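Local coordinates for ESAT-6/WXG100 secretion system protein (Streptococcus gallolyticus, PDB 7JQE), which forms an elongated extracellular part of EsaA, a membrane subunit of the type VIIb secretion system that probably takes part in toxin export, at residues Ser444-Val448 / Ala449-Gly453. Numbering follows the deposited sequence.
Sequences SANSV and ANMYG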
loop_
_atom_site.group_PDB
_atom_site.type_symbol
_atom_site.label_atom_id
_atom_site.label_comp_id
_atom_site.label_asym_id
_atom_site.label_seq_id
_atom_site.Cartn_x
_atom_site.Cartn_y
_atom_site.Cartn_z
ATOM N N SER A 444 11.650 9.269 7.234
ATOM C CA SER A 444 11.345 10.651 7.569
ATOM C C SER A 444 10.502 10.725 8.844
ATOM O O SER A 444 9.842 9.761 9.244
ATOM C CB SER A 444 10.622 11.339 6.415
ATOM O OG SER A 444 9.363 10.736 6.185
ATOM N N ALA A 445 10.517 11.907 9.469
ATOM C CA ALA A 445 9.994 12.051 10.828
ATOM C C ALA A 445 8.541 11.600 10.937
ATOM O O ALA A 445 8.164 10.945 11.916
ATOM C CB ALA A 445 10.132 13.500 11.291
ATOM N N ASN A 446 7.709 11.941 9.952
ATOM C CA ASN A 446 6.282 11.643 10.004
ATOM C C ASN A 446 5.912 10.325 9.333
ATOM O O ASN A 446 4.726 9.972 9.301
ATOM C CB ASN A 446 5.489 12.788 9.373
ATOM C CG ASN A 446 5.796 14.125 10.022
ATOM O OD1 ASN A 446 5.236 14.464 11.066
ATOM N ND2 ASN A 446 6.702 14.884 9.417
ATOM N N SER A 447 6.886 9.584 8.815
ATOM C CA SER A 447 6.589 8.320 8.164
ATOM C C SER A 447 5.983 7.340 9.157
ATOM O O SER A 447 6.244 7.397 10.359
ATOM C CB SER A 447 7.860 7.725 7.566
ATOM O OG SER A 447 8.671 7.163 8.581
ATOM N N VAL A 448 5.173 6.416 8.639
ATOM C CA VAL A 448 4.640 5.360 9.493
ATOM C C VAL A 448 5.770 4.550 10.110
ATOM O O VAL A 448 5.680 4.121 11.267
ATOM C CB VAL A 448 3.667 4.468 8.701
ATOM C CG1 VAL A 448 3.284 3.240 9.519
ATOM C CG2 VAL A 448 2.424 5.271 8.301
ATOM N N ALA A 449 6.860 4.340 9.364
ATOM C CA ALA A 449 7.965 3.554 9.898
ATOM C C ALA A 449 8.538 4.187 11.154
ATOM O O ALA A 449 9.066 3.482 12.021
ATOM C CB ALA A 449 9.063 3.393 8.850
ATOM N N ASN A 450 8.448 5.508 11.269
ATOM C CA ASN A 450 9.044 6.216 12.389
ATOM C C ASN A 450 8.050 6.563 13.486
ATOM O O ASN A 450 8.478 6.813 14.613
ATOM C CB ASN A 450 9.720 7.501 11.900
ATOM C CG ASN A 450 10.315 8.309 13.036
ATOM O OD1 ASN A 450 11.283 7.889 13.665
ATOM N ND2 ASN A 450 9.740 9.478 13.300
HETATM N N MSE A 451 6.749 6.561 13.188
HETATM C CA MSE A 451 5.714 7.008 14.115
HETATM C C MSE A 451 4.860 5.885 14.710
HETATM O O MSE A 451 4.013 6.135 15.569
HETATM C CB MSE A 451 4.798 8.016 13.416
HETATM C CG MSE A 451 5.455 9.361 13.151
HETATM SE SE MSE A 451 5.876 10.241 14.847
HETATM C CE MSE A 451 6.692 11.894 14.205
ATOM N N TYR A 452 5.076 4.651 14.268
ATOM C CA TYR A 452 4.329 3.521 14.813
ATOM C C TYR A 452 4.626 3.353 16.302
ATOM O O TYR A 452 5.771 3.122 16.694
ATOM C CB TYR A 452 4.688 2.250 14.051
ATOM C CG TYR A 452 3.805 1.053 14.342
ATOM C CD1 TYR A 452 3.953 0.326 15.520
ATOM C CD2 TYR A 452 2.842 0.634 13.425
ATOM C CE1 TYR A 452 3.154 -0.775 15.784
ATOM C CE2 TYR A 452 2.040 -0.466 13.680
ATOM C CZ TYR A 452 2.202 -1.169 14.858
ATOM O OH TYR A 452 1.402 -2.262 15.109
ATOM N N GLY A 453 3.589 3.462 17.127
ATOM C CA GLY A 453 3.738 3.309 18.572
ATOM C C GLY A 453 4.782 4.224 19.167
ATOM O O GLY A 453 5.475 3.836 20.115
#
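Ser447 and Asn450 meet where a type I beta turn, Ser444 to Ser447, runs straight into the short helix 448-451. The turn closes through Ser447 N to Ser444 O at 3.0 Å. Ser447 O then accepts Asn450 N at 3.0 Å and, more weakly, Met451 N; Val448 O takes Met451 N and, weakly, the N of Tyr452, itself the first residue to leave helical geometry.

Ser447 is the N-cap. At chi1 76°, Ser447 OG is tucked back against its own main chain, where it reaches both ways: Ser447 OG donates to Ser444 O at 2.9 Å, in the carbonyl plane, and accepts a weak capping bond from Asn450 N at 3.2 Å. Asn450 swings its amide back over the turn, CG anti to the backbone N (chi1 178°), and Asn450 ND2 reaches Ala445 O at a short 2.6 Å, the acceptor lying close to the amide plane. Met451, present as selenomethionine and bent at chi2, brings CG to 3.4 Å from Ala445 O.

Glu429 receives bonds from the side chains of Ser444 and Asn446, tying the turn to the chain just after helix 396-427. Tyr452 OH bonds to Asn446 O of the second subunit, and the reciprocal bond is present. Ser447 and Asn450 thus join the turn to the start of the helix through one short amide bond and one weak cap, which probably helps hold the turn whose Asn446 O meets the second subunit.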